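Local coordinates for F420-dependent methylenetetrahydromethanopterin dehydrogenase (Methanopyrus kandleri, PDB 1QV9), which catalyses the reversible, coenzyme F420-dependent reduction of methenyl-tetrahydromethanopterin to methylene-tetrahydromethanopterin in methanogenesis from carbon dioxide, at residues D107-E110 with E111-L114; R155-Q158 with E159-E163; D184-T187 with L188-R191. All blocks are in the same frame, centred on the assembly; numbering follows the deposited sequence.

The three contacts follow one another along the chain, each a local turn or helix segment. Contact 1 closes helix 106-111 and stands apart, its centre about 21 Å from that of contact 2 and about 25 Å from that of contact 3. A bound magnesium ion lies about 5 Å from Gly113 in contact 1. Contact 3 lies between strand 180-183 and helix 197-223. Contacts 2 and 3 have centres about 15 Å apart and touch, because Glu159 OE2 of helix 153-169 forms a 2.9 Å salt bridge with Arg191 NH2. Contact 2 also meets the second subunit and contact 3 the third, so both lie at subunit interfaces of the trimer of dimers.

Contact 1: D107-E110 with E111-L114; sequences DEME and EQGL
Met109 and Leu114 are joined by the wider-spanning of the two backbone bonds of a Schellman motif, which ends helix 106-111 ahead of strand 115-119. Leu114 N reaches back five residues to Met109 O (3.0 Å), while Gly113 N reaches three to Glu110 O (3.0 Å). The turn needs a positive phi at Gly113 (74°), a value that a residue without a side chain adopts at little cost. On the tight side, Met109, here selenomethionine, and Leu114 bring their CB atoms to 4.3 Å; both apolar side chains pack against helix 78-88 and strand 94-99, touching Ile96 and Arg84.

The other side is polar and more open to solvent. There Glu108 and Glu111 are exposed, Glu108 OE1 pairing with Arg84, and Glu110 OE2 is taken by Lys106 and Tyr116. Gln112 lies between the two environments. Its CG sits beside the backbone N (chi1 -72°), which turns the chain back along the last helical turn, and Arg84 NH2 is hydrogen-bonded to its OE1, a long amide suiting this reach. Its methylene CG rests 3.2 Å from Glu108 O, the same carbonyl oxygen that accepts the hydrogen bond from Gln112 N at 2.9 Å.

Contact 2: R155-Q158 with E159-E163; sequences RVVQ and EAFDE
Asp162 OD1 is gripped by two donors, Gln158 NE2 one helical turn earlier and His266 NE2 from a distant loop. The bond from Gln158 is weak, at 3.4 Å from NE2 to OD1, and the amide and carboxylate planes stand 81° apart, so the two groups meet across each other instead of lying flat together. Gln158 has its CG anti to the backbone N (chi1 177°), which sends the chain along the helix toward Asp162 and brings CG itself to 3.4 Å from OD1. A long amide suits this place because NE2 can serve Thr264 O as well. In the backbone, Asp162 N donates to Gln158 O at 2.8 Å, nearly along the C=O axis. The second carboxylate oxygen, OD2, is salt-bridged to Arg30. Were Gln158 an alanine, Asp162 OD1 and Thr264 O would probably each lose a donor, and a gap is likely to open beside Pro134 of the second subunit.

Round the helix, the branched Val157 lies alongside Phe161, its CG1 in the ring plane at the edge, 3.9 Å from CD1. Glu159 lays its aliphatic stem against the preceding turn, with CG 3.3 Å from Arg155 O, before its carboxylate pairs with Arg191.

The apolar side of helix 153-169 rests on the parallel sheet: Phe161 lies on Phe67 and Val69 of strand 67-71, the small Ala160 on Ile117 and Leu181, and Val156 on Ile183 of strand 180-183.

Contact 3: D184-T187 with L188-R191; sequences DRNT and LLER
Between Arg185 and Glu190 the backbone coils through overlapping turns in which each bond spans three residues: Leu188 N to Arg185 O, Leu189 N to Asn186 O (3.0 Å) and, weakly, Glu190 N to Thr187 O (3.4 Å). Such tight turns bring the donor above the carbonyl plane, 60° out of it at Asn186 O. That oxygen also accepts a water at 2.7 Å, which donates as well to Glu190 OE2, bridging the exposed acid to the turn.

Asn186 and Leu189 run alongside each other, and Leu189 CD1 comes to 3.5 Å from Asn186 OD1. The amide suits its position because both ends find work: OD1 takes a weak bond from Arg185 NH2, and ND2 donates to Glu219 of the third subunit. Thr187 looks back to the start of the turn. With OG1 held beside its own backbone N (chi1 -58°), the hydroxyl oxygen accepts a nearly straight hydrogen bond of 2.9 Å from Asp184 N, a task a purely apolar residue could not perform. Arg191 CG lies 3.3 Å from Thr187 O; bends at chi2 and chi3 beyond it turn the guanidinium group away.

The segment carries the chain from strand 180-183 toward helix 197-223. Leu188 buries its branched end on Ala203 and Leu207 of that helix, and Arg185 pairs there with Glu208 while also reaching Glu219 of the third subunit; Arg191, through Glu159, ties the far end to helix 153-169.

Contact 1: D107-E110 with E111-L114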
ATOM      1  N   ASP A 107     -12.357 -27.911  31.876  1.00 22.53           N
ATOM      2  CA  ASP A 107     -12.846 -28.474  33.132  1.00 26.70           C
ATOM      3  C   ASP A 107     -11.763 -29.315  33.809  1.00 23.39           C
ATOM      4  O   ASP A 107     -11.598 -29.243  35.023  1.00 24.51           O
ATOM      5  CB  ASP A 107     -14.117 -29.314  32.897  1.00 28.71           C
ATOM      6  CG  ASP A 107     -15.331 -28.457  32.573  1.00 36.42           C
ATOM      7  OD1 ASP A 107     -15.383 -27.285  33.004  1.00 35.28           O
ATOM      8  OD2 ASP A 107     -16.240 -28.967  31.895  1.00 40.46           O
ATOM      9  N   GLU A 108     -11.026 -30.103  33.021  1.00 21.25           N
ATOM     10  CA  GLU A 108      -9.937 -30.909  33.566  1.00 22.42           C
ATOM     11  C   GLU A 108      -8.919 -30.019  34.249  1.00 20.86           C
ATOM     12  O   GLU A 108      -8.458 -30.322  35.338  1.00 20.64           O
ATOM     13  CB  GLU A 108      -9.196 -31.691  32.471  1.00 26.47           C
ATOM     14  CG  GLU A 108      -9.840 -32.972  32.022  1.00 35.64           C
ATOM     15  CD  GLU A 108      -8.935 -33.794  31.091  1.00 38.50           C
ATOM     16  OE1 GLU A 108      -7.680 -33.750  31.237  1.00 37.48           O
ATOM     17  OE2 GLU A 108      -9.492 -34.501  30.220  1.00 45.32           O
HETATM   18  N   MSE A 109      -8.547 -28.914  33.608  0.60 19.47           N
HETATM   19  CA  MSE A 109      -7.554 -28.056  34.236  0.60 18.96           C
HETATM   20  C   MSE A 109      -8.027 -27.452  35.529  0.60 19.74           C
HETATM   21  O   MSE A 109      -7.258 -27.350  36.479  0.60 19.83           O
HETATM   22  CB  MSE A 109      -7.099 -26.936  33.283  0.60 18.38           C
HETATM   23  CG  MSE A 109      -6.251 -27.459  32.141  0.60 17.00           C
HETATM   24 SE   MSE A 109      -5.502 -26.081  30.979  0.60 18.06          SE
HETATM   25  CE  MSE A 109      -7.160 -25.555  30.047  0.60 14.95           C
ATOM     26  N   GLU A 110      -9.295 -27.047  35.580  1.00 19.42           N
ATOM     27  CA  GLU A 110      -9.794 -26.446  36.818  1.00 20.05           C
ATOM     28  C   GLU A 110      -9.763 -27.496  37.929  1.00 19.06           C
ATOM     29  O   GLU A 110      -9.393 -27.199  39.049  1.00 22.40           O
ATOM     30  CB  GLU A 110     -11.200 -25.872  36.608  1.00 22.14           C
ATOM     31  CG  GLU A 110     -11.188 -24.763  35.546  1.00 23.91           C
ATOM     32  CD  GLU A 110     -12.536 -24.119  35.291  1.00 31.46           C
ATOM     33  OE1 GLU A 110     -13.535 -24.550  35.907  1.00 32.20           O
ATOM     34  OE2 GLU A 110     -12.601 -23.186  34.461  1.00 29.87           O
ATOM     35  N   GLU A 111     -10.101 -28.730  37.591  1.00 21.47           N
ATOM     36  CA  GLU A 111     -10.062 -29.815  38.575  1.00 24.62           C
ATOM     37  C   GLU A 111      -8.608 -30.088  39.003  1.00 24.87           C
ATOM     38  O   GLU A 111      -8.356 -30.470  40.138  1.00 25.27           O
ATOM     39  CB  GLU A 111     -10.663 -31.089  37.982  1.00 26.52           C
ATOM     40  CG  GLU A 111     -10.754 -32.236  38.992  1.00 39.95           C
ATOM     41  CD  GLU A 111     -11.270 -33.529  38.376  1.00 49.74           C
ATOM     42  OE1 GLU A 111     -12.321 -33.490  37.694  1.00 55.75           O
ATOM     43  OE2 GLU A 111     -10.628 -34.587  38.582  1.00 54.41           O
ATOM     44  N   GLN A 112      -7.661 -29.854  38.089  1.00 21.80           N
ATOM     45  CA  GLN A 112      -6.242 -30.073  38.347  1.00 23.24           C
ATOM     46  C   GLN A 112      -5.645 -28.926  39.123  1.00 22.46           C
ATOM     47  O   GLN A 112      -4.468 -28.960  39.459  1.00 23.26           O
ATOM     48  CB  GLN A 112      -5.463 -30.266  37.015  1.00 21.90           C
ATOM     49  CG  GLN A 112      -5.731 -31.578  36.321  1.00 22.70           C
ATOM     50  CD  GLN A 112      -5.119 -31.652  34.916  1.00 24.95           C
ATOM     51  OE1 GLN A 112      -5.242 -30.718  34.134  1.00 20.93           O
ATOM     52  NE2 GLN A 112      -4.502 -32.784  34.586  1.00 22.30           N
ATOM     53  N   GLY A 113      -6.445 -27.884  39.372  1.00 18.64           N
ATOM     54  CA  GLY A 113      -5.966 -26.758  40.137  1.00 19.62           C
ATOM     55  C   GLY A 113      -5.012 -25.894  39.339  1.00 17.57           C
ATOM     56  O   GLY A 113      -4.217 -25.161  39.912  1.00 18.39           O
ATOM     57  N   LEU A 114      -5.138 -25.966  38.020  1.00 18.15           N
ATOM     58  CA  LEU A 114      -4.255 -25.201  37.139  1.00 18.94           C
ATOM     59  C   LEU A 114      -4.906 -23.955  36.571  1.00 18.17           C
ATOM     60  O   LEU A 114      -6.104 -23.957  36.306  1.00 20.94           O
ATOM     61  CB  LEU A 114      -3.842 -26.083  35.952  1.00 17.42           C
ATOM     62  CG  LEU A 114      -3.041 -27.341  36.267  1.00 19.70           C
ATOM     63  CD1 LEU A 114      -2.990 -28.229  34.999  1.00 22.43           C
ATOM     64  CD2 LEU A 114      -1.645 -26.983  36.762  1.00 22.07           C
TER

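Contact 2: R155-Q158 with E159-E163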
ATOM      1  N   ARG A 155      -0.809  -7.491  25.708  1.00 16.20           N
ATOM      2  CA  ARG A 155      -0.933  -6.660  26.908  1.00 17.41           C
ATOM      3  C   ARG A 155      -1.841  -7.375  27.905  1.00 17.14           C
ATOM      4  O   ARG A 155      -1.666  -7.239  29.115  1.00 17.84           O
ATOM      5  CB  ARG A 155      -1.478  -5.253  26.602  1.00 16.51           C
ATOM      6  CG  ARG A 155      -0.948  -4.198  27.610  1.00 19.84           C
ATOM      7  CD  ARG A 155      -1.513  -2.839  27.378  1.00 20.14           C
ATOM      8  NE  ARG A 155      -1.330  -2.322  26.023  1.00 20.50           N
ATOM      9  CZ  ARG A 155      -0.198  -1.816  25.556  1.00 16.98           C
ATOM     10  NH1 ARG A 155      -0.147  -1.382  24.318  1.00 20.84           N
ATOM     11  NH2 ARG A 155       0.861  -1.731  26.330  1.00 23.68           N
ATOM     12  N   VAL A 156      -2.832  -8.128  27.429  1.00 15.24           N
ATOM     13  CA  VAL A 156      -3.697  -8.875  28.341  1.00 15.58           C
ATOM     14  C   VAL A 156      -2.847  -9.925  29.093  1.00 17.75           C
ATOM     15  O   VAL A 156      -3.008 -10.164  30.300  1.00 17.93           O
ATOM     16  CB  VAL A 156      -4.804  -9.630  27.567  1.00 17.03           C
ATOM     17  CG1 VAL A 156      -5.671 -10.423  28.515  1.00 19.61           C
ATOM     18  CG2 VAL A 156      -5.673  -8.623  26.785  1.00 17.67           C
ATOM     19  N   VAL A 157      -1.962 -10.600  28.349  1.00 16.52           N
ATOM     20  CA  VAL A 157      -1.090 -11.608  28.955  1.00 14.88           C
ATOM     21  C   VAL A 157      -0.133 -10.972  29.941  1.00 16.47           C
ATOM     22  O   VAL A 157       0.069 -11.525  31.022  1.00 19.09           O
ATOM     23  CB  VAL A 157      -0.319 -12.390  27.816  1.00 17.77           C
ATOM     24  CG1 VAL A 157       0.617 -13.438  28.380  1.00 18.23           C
ATOM     25  CG2 VAL A 157      -1.321 -13.046  26.894  1.00 18.18           C
ATOM     26  N   GLN A 158       0.447  -9.835  29.566  1.00 16.13           N
ATOM     27  CA  GLN A 158       1.372  -9.100  30.422  1.00 18.74           C
ATOM     28  C   GLN A 158       0.647  -8.778  31.725  1.00 18.48           C
ATOM     29  O   GLN A 158       1.192  -9.026  32.808  1.00 19.80           O
ATOM     30  CB  GLN A 158       1.816  -7.797  29.747  1.00 21.41           C
ATOM     31  CG  GLN A 158       2.737  -6.911  30.614  1.00 18.94           C
ATOM     32  CD  GLN A 158       2.819  -5.433  30.195  1.00 26.23           C
ATOM     33  OE1 GLN A 158       2.421  -5.041  29.089  1.00 26.02           O
ATOM     34  NE2 GLN A 158       3.376  -4.597  31.092  1.00 21.47           N
ATOM     35  N   GLU A 159      -0.575  -8.259  31.619  1.00 16.62           N
ATOM     36  CA  GLU A 159      -1.298  -7.882  32.851  1.00 18.55           C
ATOM     37  C   GLU A 159      -1.575  -9.052  33.753  1.00 21.17           C
ATOM     38  O   GLU A 159      -1.411  -8.969  34.983  1.00 21.80           O
ATOM     39  CB  GLU A 159      -2.614  -7.192  32.513  1.00 23.82           C
ATOM     40  CG  GLU A 159      -2.494  -5.805  31.962  1.00 31.95           C
ATOM     41  CD  GLU A 159      -3.875  -5.203  31.687  1.00 33.05           C
ATOM     42  OE1 GLU A 159      -4.901  -5.917  31.868  1.00 38.81           O
ATOM     43  OE2 GLU A 159      -3.925  -4.029  31.292  1.00 39.71           O
ATOM     44  N   ALA A 160      -2.008 -10.160  33.165  1.00 16.78           N
ATOM     45  CA  ALA A 160      -2.309 -11.330  33.971  1.00 16.57           C
ATOM     46  C   ALA A 160      -1.085 -11.819  34.744  1.00 18.65           C
ATOM     47  O   ALA A 160      -1.175 -12.192  35.923  1.00 21.41           O
ATOM     48  CB  ALA A 160      -2.850 -12.459  33.099  1.00 18.32           C
ATOM     49  N   PHE A 161       0.073 -11.845  34.084  1.00 18.53           N
ATOM     50  CA  PHE A 161       1.274 -12.295  34.767  1.00 17.73           C
ATOM     51  C   PHE A 161       1.813 -11.271  35.726  1.00 18.65           C
ATOM     52  O   PHE A 161       2.350 -11.654  36.762  1.00 20.86           O
ATOM     53  CB  PHE A 161       2.353 -12.729  33.742  1.00 18.54           C
ATOM     54  CG  PHE A 161       2.161 -14.122  33.249  1.00 20.50           C
ATOM     55  CD1 PHE A 161       1.834 -14.360  31.930  1.00 23.82           C
ATOM     56  CD2 PHE A 161       2.222 -15.194  34.131  1.00 23.02           C
ATOM     57  CE1 PHE A 161       1.554 -15.659  31.474  1.00 26.62           C
ATOM     58  CE2 PHE A 161       1.943 -16.485  33.700  1.00 25.05           C
ATOM     59  CZ  PHE A 161       1.606 -16.722  32.361  1.00 25.96           C
ATOM     60  N   ASP A 162       1.661  -9.986  35.425  1.00 18.61           N
ATOM     61  CA  ASP A 162       2.143  -8.961  36.352  1.00 18.76           C
ATOM     62  C   ASP A 162       1.344  -9.059  37.673  1.00 22.07           C
ATOM     63  O   ASP A 162       1.922  -8.886  38.748  1.00 19.90           O
ATOM     64  CB  ASP A 162       2.027  -7.582  35.721  1.00 22.56           C
ATOM     65  CG  ASP A 162       3.266  -7.225  34.861  1.00 23.89           C
ATOM     66  OD1 ASP A 162       3.155  -6.349  33.982  1.00 29.93           O
ATOM     67  OD2 ASP A 162       4.354  -7.807  35.106  1.00 31.86           O
ATOM     68  N   GLU A 163       0.047  -9.346  37.585  1.00 20.36           N
ATOM     69  CA  GLU A 163      -0.795  -9.510  38.781  1.00 21.31           C
ATOM     70  C   GLU A 163      -0.305 -10.724  39.598  1.00 25.29           C
ATOM     71  O   GLU A 163      -0.181 -10.673  40.832  1.00 23.42           O
ATOM     72  CB  GLU A 163      -2.255  -9.718  38.362  1.00 25.35           C
ATOM     73  CG  GLU A 163      -3.238  -9.938  39.525  1.00 37.46           C
ATOM     74  CD  GLU A 163      -4.622 -10.394  39.050  1.00 42.05           C
ATOM     75  OE1 GLU A 163      -5.227  -9.703  38.201  1.00 47.62           O
ATOM     76  OE2 GLU A 163      -5.109 -11.446  39.527  1.00 48.64           O
TER

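Contact 3: D184-T187 with L188-R191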
ATOM      1  N   ASP A 184     -10.087 -13.758  22.772  1.00 16.26           N
ATOM      2  CA  ASP A 184     -10.493 -13.715  21.384  1.00 17.91           C
ATOM      3  C   ASP A 184     -10.874 -12.319  20.956  1.00 13.60           C
ATOM      4  O   ASP A 184     -10.642 -11.344  21.697  1.00 16.92           O
ATOM      5  CB  ASP A 184     -11.591 -14.741  21.089  1.00 18.35           C
ATOM      6  CG  ASP A 184     -12.950 -14.394  21.723  1.00 24.35           C
ATOM      7  OD1 ASP A 184     -13.093 -13.324  22.350  1.00 23.26           O
ATOM      8  OD2 ASP A 184     -13.887 -15.216  21.580  1.00 29.72           O
ATOM      9  N   ARG A 185     -11.401 -12.205  19.739  1.00 17.70           N
ATOM     10  CA  ARG A 185     -11.808 -10.931  19.184  1.00 16.84           C
ATOM     11  C   ARG A 185     -12.615 -10.066  20.158  1.00 14.40           C
ATOM     12  O   ARG A 185     -12.326  -8.870  20.341  1.00 15.98           O
ATOM     13  CB  ARG A 185     -12.615 -11.206  17.906  1.00 19.50           C
ATOM     14  CG  ARG A 185     -13.147  -9.977  17.228  1.00 24.68           C
ATOM     15  CD  ARG A 185     -14.639  -9.990  17.074  1.00 25.77           C
ATOM     16  NE  ARG A 185     -15.188 -11.185  16.437  1.00 18.67           N
ATOM     17  CZ  ARG A 185     -16.459 -11.549  16.611  1.00 20.04           C
ATOM     18  NH1 ARG A 185     -16.943 -12.630  16.021  1.00 21.57           N
ATOM     19  NH2 ARG A 185     -17.229 -10.844  17.418  1.00 21.88           N
ATOM     20  N   ASN A 186     -13.591 -10.668  20.834  1.00 17.61           N
ATOM     21  CA  ASN A 186     -14.414  -9.878  21.736  1.00 17.17           C
ATOM     22  C   ASN A 186     -13.741  -9.386  22.996  1.00 16.94           C
ATOM     23  O   ASN A 186     -14.230  -8.461  23.637  1.00 19.19           O
ATOM     24  CB  ASN A 186     -15.715 -10.611  22.070  1.00 19.12           C
ATOM     25  CG  ASN A 186     -16.705 -10.593  20.888  1.00 20.18           C
ATOM     26  OD1 ASN A 186     -16.595  -9.746  19.979  1.00 21.24           O
ATOM     27  ND2 ASN A 186     -17.677 -11.519  20.904  1.00 23.61           N
ATOM     28  N   THR A 187     -12.621  -9.998  23.369  1.00 17.19           N
ATOM     29  CA  THR A 187     -11.870  -9.547  24.533  1.00 15.83           C
ATOM     30  C   THR A 187     -11.542  -8.077  24.364  1.00 15.59           C
ATOM     31  O   THR A 187     -11.489  -7.302  25.337  1.00 17.52           O
ATOM     32  CB  THR A 187     -10.537 -10.356  24.616  1.00 16.39           C
ATOM     33  OG1 THR A 187     -10.850 -11.735  24.693  1.00 19.07           O
ATOM     34  CG2 THR A 187      -9.712  -9.961  25.842  1.00 18.89           C
ATOM     35  N   LEU A 188     -11.321  -7.666  23.114  1.00 16.67           N
ATOM     36  CA  LEU A 188     -10.895  -6.293  22.875  1.00 16.40           C
ATOM     37  C   LEU A 188     -11.952  -5.226  23.214  1.00 15.69           C
ATOM     38  O   LEU A 188     -11.605  -4.082  23.510  1.00 19.39           O
ATOM     39  CB  LEU A 188     -10.459  -6.115  21.412  1.00 15.94           C
ATOM     40  CG  LEU A 188      -9.348  -7.047  20.938  1.00 18.62           C
ATOM     41  CD1 LEU A 188      -8.766  -6.456  19.654  1.00 20.02           C
ATOM     42  CD2 LEU A 188      -8.299  -7.251  21.996  1.00 22.21           C
ATOM     43  N   LEU A 189     -13.206  -5.635  23.213  1.00 18.43           N
ATOM     44  CA  LEU A 189     -14.318  -4.715  23.469  1.00 19.84           C
ATOM     45  C   LEU A 189     -14.224  -4.027  24.814  1.00 21.63           C
ATOM     46  O   LEU A 189     -14.687  -2.884  24.958  1.00 27.34           O
ATOM     47  CB  LEU A 189     -15.628  -5.485  23.358  1.00 19.43           C
ATOM     48  CG  LEU A 189     -16.010  -5.874  21.922  1.00 17.66           C
ATOM     49  CD1 LEU A 189     -17.101  -6.943  21.958  1.00 18.57           C
ATOM     50  CD2 LEU A 189     -16.455  -4.655  21.107  1.00 18.05           C
ATOM     51  N   GLU A 190     -13.627  -4.691  25.804  1.00 19.90           N
ATOM     52  CA  GLU A 190     -13.518  -4.082  27.130  1.00 21.93           C
ATOM     53  C   GLU A 190     -12.119  -3.672  27.580  1.00 24.39           C
ATOM     54  O   GLU A 190     -11.873  -3.430  28.766  1.00 27.87           O
ATOM     55  CB  GLU A 190     -14.138  -5.033  28.158  1.00 25.34           C
ATOM     56  CG  GLU A 190     -15.634  -5.143  27.986  1.00 27.55           C
ATOM     57  CD  GLU A 190     -16.236  -6.196  28.895  1.00 28.89           C
ATOM     58  OE1 GLU A 190     -17.310  -5.920  29.465  1.00 31.57           O
ATOM     59  OE2 GLU A 190     -15.651  -7.288  29.033  1.00 27.62           O
ATOM     60  N   ARG A 191     -11.189  -3.596  26.639  1.00 23.99           N
ATOM     61  CA  ARG A 191      -9.839  -3.185  26.967  1.00 20.93           C
ATOM     62  C   ARG A 191      -9.811  -1.662  26.777  1.00 25.50           C
ATOM     63  O   ARG A 191     -10.611  -1.103  26.032  1.00 29.36           O
ATOM     64  CB  ARG A 191      -8.847  -3.847  26.003  1.00 22.06           C
ATOM     65  CG  ARG A 191      -8.846  -5.392  26.009  1.00 21.33           C
ATOM     66  CD  ARG A 191      -8.217  -5.944  27.274  1.00 20.03           C
ATOM     67  NE  ARG A 191      -6.900  -5.367  27.497  1.00 21.42           N
ATOM     68  CZ  ARG A 191      -6.235  -5.490  28.636  1.00 24.11           C
ATOM     69  NH1 ARG A 191      -6.778  -6.181  29.641  1.00 23.80           N
ATOM     70  NH2 ARG A 191      -5.055  -4.894  28.790  1.00 22.11           N
TER
HETATM   71  O   HOH W   1     -15.170  -7.998  26.122  1.00 27.95           O